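Local coordinates for venom allergen-like (VAL) 4 protein (PDB 4P27) that binds lipids, as a probably secreted SCP/TAPS (CAP superfamily) protein of the blood fluke Schistosoma mansoni that lacks the prototypical CAP motifs, at residues Arg9-Phe14 with Ile123-Glu128; Asn13-Val18 with Ile136-Ala141. All coordinates share one frame; numbering follows the deposited sequence.

Contact 1 of 2, residues Arg9-Phe14 with Ile123-Glu128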
# COMPACT_ATOMS: atom_id res chain seq x y z
N ARG A 9 3.04 -13.54 -0.75
CA ARG A 9 1.68 -13.96 -0.65
C ARG A 9 1.00 -13.33 0.57
O ARG A 9 -0.10 -12.81 0.50
CB ARG A 9 1.52 -15.50 -0.67
CG ARG A 9 0.09 -15.99 -0.31
CD ARG A 9 -0.95 -15.74 -1.42
NE ARG A 9 -0.45 -16.25 -2.71
CZ ARG A 9 -0.99 -16.06 -3.92
NH1 ARG A 9 -2.09 -15.34 -4.08
NH2 ARG A 9 -0.37 -16.57 -4.99
N ALA A 10 1.70 -13.34 1.70
CA ALA A 10 1.21 -12.69 2.86
C ALA A 10 0.93 -11.15 2.61
O ALA A 10 -0.07 -10.61 3.12
CB ALA A 10 2.27 -12.89 3.97
N ILE A 11 1.84 -10.46 1.90
CA ILE A 11 1.69 -9.01 1.74
C ILE A 11 0.43 -8.82 0.83
O ILE A 11 -0.39 -8.04 1.11
CB ILE A 11 2.93 -8.43 1.09
CG1 ILE A 11 4.08 -8.40 2.12
CG2 ILE A 11 2.63 -7.00 0.52
CD1 ILE A 11 5.44 -8.27 1.44
N TYR A 12 0.31 -9.60 -0.23
CA TYR A 12 -0.85 -9.57 -1.16
C TYR A 12 -2.17 -9.80 -0.46
O TYR A 12 -3.13 -8.97 -0.58
CB TYR A 12 -0.63 -10.61 -2.29
CG TYR A 12 -1.60 -10.53 -3.45
CD1 TYR A 12 -2.18 -9.27 -3.85
CD2 TYR A 12 -1.95 -11.68 -4.16
CE1 TYR A 12 -3.03 -9.20 -4.94
CE2 TYR A 12 -2.88 -11.63 -5.25
CZ TYR A 12 -3.41 -10.39 -5.62
OH TYR A 12 -4.30 -10.31 -6.67
N ASN A 13 -2.22 -10.84 0.38
CA ASN A 13 -3.49 -11.10 1.09
C ASN A 13 -3.82 -10.04 2.14
O ASN A 13 -4.98 -9.78 2.45
CB ASN A 13 -3.44 -12.46 1.84
CG ASN A 13 -3.44 -13.69 0.91
OD1 ASN A 13 -2.92 -14.73 1.31
ND2 ASN A 13 -3.92 -13.56 -0.31
N PHE A 14 -2.81 -9.52 2.80
CA PHE A 14 -3.06 -8.48 3.80
C PHE A 14 -3.69 -7.25 3.06
O PHE A 14 -4.64 -6.67 3.54
CB PHE A 14 -1.71 -8.07 4.45
CG PHE A 14 -1.90 -7.13 5.62
CD1 PHE A 14 -2.05 -5.74 5.41
CD2 PHE A 14 -1.93 -7.60 6.92
CE1 PHE A 14 -2.27 -4.90 6.47
CE2 PHE A 14 -2.11 -6.74 8.02
CZ PHE A 14 -2.29 -5.39 7.79
N ILE A 123 -0.54 -4.44 -8.05
CA ILE A 123 0.43 -4.33 -6.95
C ILE A 123 1.59 -5.32 -7.21
O ILE A 123 1.38 -6.43 -7.67
CB ILE A 123 -0.27 -4.60 -5.63
CG1 ILE A 123 0.73 -4.47 -4.45
CG2 ILE A 123 -0.84 -6.01 -5.62
CD1 ILE A 123 0.07 -4.65 -3.08
N GLY A 124 2.81 -4.96 -6.91
CA GLY A 124 3.80 -6.00 -6.68
C GLY A 124 4.88 -5.53 -5.70
O GLY A 124 5.29 -4.38 -5.77
N CYS A 125 5.32 -6.45 -4.83
CA CYS A 125 6.10 -6.18 -3.67
C CYS A 125 7.32 -7.09 -3.68
O CYS A 125 7.28 -8.22 -4.23
CB CYS A 125 5.25 -6.46 -2.40
SG CYS A 125 3.77 -5.36 -2.37
N GLY A 126 8.37 -6.62 -3.01
CA GLY A 126 9.69 -7.21 -3.05
C GLY A 126 10.28 -6.82 -1.71
O GLY A 126 10.00 -5.70 -1.14
N TYR A 127 11.09 -7.72 -1.15
CA TYR A 127 11.72 -7.39 0.13
C TYR A 127 13.09 -8.06 0.30
O TYR A 127 13.35 -9.02 -0.39
CB TYR A 127 10.82 -7.70 1.28
CG TYR A 127 10.47 -9.13 1.42
CD1 TYR A 127 11.29 -10.04 2.21
CD2 TYR A 127 9.32 -9.64 0.78
CE1 TYR A 127 10.92 -11.42 2.35
CE2 TYR A 127 8.96 -10.99 0.89
CZ TYR A 127 9.75 -11.89 1.66
OH TYR A 127 9.25 -13.18 1.70
N GLU A 128 13.96 -7.55 1.16
CA GLU A 128 15.26 -8.15 1.24
C GLU A 128 15.63 -8.06 2.67
O GLU A 128 15.30 -7.07 3.35
CB GLU A 128 16.27 -7.42 0.32
CG GLU A 128 17.74 -7.80 0.50
CD GLU A 128 18.09 -8.99 -0.39
OE1 GLU A 128 17.18 -9.76 -0.66
OE2 GLU A 128 19.26 -9.15 -0.82
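Helix segment Arg9-Phe14 runs over strand segment Ile123-Glu128 with the short axes 8.9 Å apart at closest approach and their N-to-C directions at 140°; Ile11 CA lies 7.5 Å from Cys125 CA, and Tyr12 CA 7.9 Å from Ile123 CA. Alternation along the strand turns Ile123, Cys125 and Tyr127 toward the helix. Ile11 has the largest share of the buried surface, touching both Cys125 and Tyr127. Its CG2, anti to the backbone N, drops onto the sulfur of Cys125, with Ile11 CG2 to Cys125 SG at 3.5 Å. The other branch extends along CG1 (chi2 161°) and brings Ile11 CD1 obliquely to the neighbouring ring, 4.2 Å from Tyr127 CD2. Tyr12 starts out beside the strand, yet its far end swings in: Tyr12 CE1 comes within 3.9 Å of Ile123 CG2, the methyl placed obliquely to the ring. The phenol hydroxyl of Tyr12 is hydrogen-bonded to Leu39 O, which ties down the outer end of that ring. No hydrogen bond joins the two segments, and the contact is dispersive; Gln8 NE2, one residue before the helix segment, is nevertheless hydrogen-bonded to Cys125 O. Ile84 of helix 84-93 closes on both Ile11 and Tyr127. The 204 Å² buried here belongs to the alpha-beta-alpha sandwich of the CAP fold, in which the N-terminal helix packs on one face of the central sheet.

Contact 2 of 2, residues Asn13-Val18 with Ile136-Ala141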
# COMPACT_ATOMS: atom_id res chain seq x y z
N ASN A 13 -2.22 -10.84 0.38
CA ASN A 13 -3.49 -11.10 1.09
C ASN A 13 -3.82 -10.04 2.14
O ASN A 13 -4.98 -9.78 2.45
CB ASN A 13 -3.44 -12.46 1.84
CG ASN A 13 -3.44 -13.69 0.91
OD1 ASN A 13 -2.92 -14.73 1.31
ND2 ASN A 13 -3.92 -13.56 -0.31
N PHE A 14 -2.81 -9.52 2.80
CA PHE A 14 -3.06 -8.48 3.80
C PHE A 14 -3.69 -7.25 3.06
O PHE A 14 -4.64 -6.67 3.54
CB PHE A 14 -1.71 -8.07 4.45
CG PHE A 14 -1.90 -7.13 5.62
CD1 PHE A 14 -2.05 -5.74 5.41
CD2 PHE A 14 -1.93 -7.60 6.92
CE1 PHE A 14 -2.27 -4.90 6.47
CE2 PHE A 14 -2.11 -6.74 8.02
CZ PHE A 14 -2.29 -5.39 7.79
N HIS A 15 -3.17 -6.91 1.87
CA HIS A 15 -3.78 -5.79 1.10
C HIS A 15 -5.21 -6.09 0.64
O HIS A 15 -6.11 -5.27 0.81
CB HIS A 15 -2.94 -5.47 -0.15
CG HIS A 15 -1.74 -4.65 0.14
ND1 HIS A 15 -0.57 -5.21 0.60
CD2 HIS A 15 -1.48 -3.33 -0.09
CE1 HIS A 15 0.35 -4.25 0.72
NE2 HIS A 15 -0.16 -3.11 0.27
N LYS A 16 -5.47 -7.31 0.16
CA LYS A 16 -6.84 -7.73 -0.14
C LYS A 16 -7.75 -7.60 1.05
O LYS A 16 -8.85 -7.10 0.93
CB LYS A 16 -6.89 -9.16 -0.73
CG LYS A 16 -6.24 -9.13 -2.07
CD LYS A 16 -6.66 -10.29 -2.97
CE LYS A 16 -5.81 -11.50 -2.68
NZ LYS A 16 -6.16 -12.51 -3.73
N LYS A 17 -7.29 -8.03 2.22
CA LYS A 17 -8.11 -8.00 3.41
C LYS A 17 -8.41 -6.53 3.87
O LYS A 17 -9.51 -6.25 4.27
CB LYS A 17 -7.37 -8.65 4.59
CG LYS A 17 -8.36 -8.99 5.70
CD LYS A 17 -7.83 -8.63 7.04
CE LYS A 17 -8.90 -8.81 8.11
NZ LYS A 17 -8.54 -7.91 9.24
N VAL A 18 -7.37 -5.67 3.93
CA VAL A 18 -7.59 -4.22 4.23
C VAL A 18 -8.69 -3.59 3.32
O VAL A 18 -9.60 -2.91 3.77
CB VAL A 18 -6.29 -3.45 4.07
CG1 VAL A 18 -6.45 -1.92 4.10
CG2 VAL A 18 -5.38 -3.89 5.19
N ILE A 136 11.21 -3.63 2.94
CA ILE A 136 10.04 -4.01 2.11
C ILE A 136 9.58 -2.83 1.20
O ILE A 136 9.46 -1.68 1.69
CB ILE A 136 8.91 -4.37 3.03
CG1 ILE A 136 9.40 -5.47 4.00
CG2 ILE A 136 7.67 -4.78 2.22
CD1 ILE A 136 8.60 -5.48 5.28
N VAL A 137 9.45 -3.10 -0.12
CA VAL A 137 9.06 -2.14 -1.15
C VAL A 137 7.78 -2.72 -1.74
O VAL A 137 7.84 -3.86 -2.19
CB VAL A 137 10.10 -2.01 -2.24
CG1 VAL A 137 9.70 -1.00 -3.34
CG2 VAL A 137 11.46 -1.62 -1.60
N CYS A 138 6.64 -1.99 -1.67
CA CYS A 138 5.44 -2.31 -2.51
C CYS A 138 5.27 -1.22 -3.51
O CYS A 138 5.36 -0.03 -3.13
CB CYS A 138 4.15 -2.39 -1.69
SG CYS A 138 4.01 -3.95 -0.77
N ASN A 139 5.11 -1.64 -4.76
CA ASN A 139 4.77 -0.77 -5.89
C ASN A 139 3.33 -0.99 -6.25
O ASN A 139 2.81 -2.12 -6.17
CB ASN A 139 5.64 -0.97 -7.12
CG ASN A 139 7.05 -0.53 -6.88
OD1 ASN A 139 7.25 0.46 -6.20
ND2 ASN A 139 8.06 -1.29 -7.41
N TYR A 140 2.68 0.12 -6.61
CA TYR A 140 1.25 0.13 -6.90
C TYR A 140 1.05 0.93 -8.26
O TYR A 140 1.72 1.91 -8.49
CB TYR A 140 0.51 0.90 -5.84
CG TYR A 140 0.72 0.37 -4.43
CD1 TYR A 140 1.84 0.80 -3.65
CD2 TYR A 140 -0.18 -0.59 -3.86
CE1 TYR A 140 2.04 0.33 -2.34
CE2 TYR A 140 0.02 -1.06 -2.52
CZ TYR A 140 1.15 -0.63 -1.81
OH TYR A 140 1.38 -1.07 -0.53
N ALA A 141 0.13 0.48 -9.11
CA ALA A 141 -0.20 1.14 -10.41
C ALA A 141 -1.73 1.18 -10.54
O ALA A 141 -2.37 0.15 -10.45
CB ALA A 141 0.37 0.31 -11.56
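A buried polar contact inside the alpha-beta-alpha sandwich of the CAP fold links helix segment Asn13-Val18 to strand segment Ile136-Ala141, its centre about 5 Å from the centre of the chain. The backbones stay well apart, with His15 CA and Cys138 CA, the nearest pair, separated by 10.5 Å, so side chains must span the gap and only 105 Å² is buried. His15 and Tyr140 do this from opposite directions, the imidazole leaving the helix with CG opposite the carbonyl carbon (chi1 -79°). His15 ND1 is hydrogen-bonded to Ile11 O one turn earlier, which helps to fix the ring's rotation and presents NE2 to the sheet. The ring planes of His15 and Tyr140 are obliquely inclined at 49°, and His15 CD2 lies 3.6 Å from Tyr140 CE2, in the plane of the tyrosine ring at its edge. Cys138, in its disulfide with Cys125, makes an oblique sulfur-aromatic approach, Cys138 SG lying 4.0 Å from His15 CE1. Met115 of helix 110-115 packs on His15, and Trp91 of helix 84-93 on Tyr140. Across the gap, His15 NE2 and Tyr140 OH form a hydrogen bond of 2.7 Å at 155°, the hydroxyl sitting at the imidazole edge near the ring plane.

How the contacts relate
Both contacts grow from helix 6-22, overlapping at Asn13 and Phe14, and reach strands 122-130 and 133-141, which are adjacent antiparallel neighbours in one sheet; their centres are about 6 Å apart. The Cys125 SG to Cys138 SG disulfide, 2.1 Å long, bonds the strand of contact 1 to that of contact 2. Ile11 CG2 also lies 3.6 Å from Cys138 SG, so one methyl packs against both halves of the bridge. Between the strands, a probable backbone hydrogen bond joins Gly126 O to Val137 N at 2.8 Å. Contact 1 is apolar and contact 2 turns on a buried polar pair, giving the helix two different attachments to the sheet.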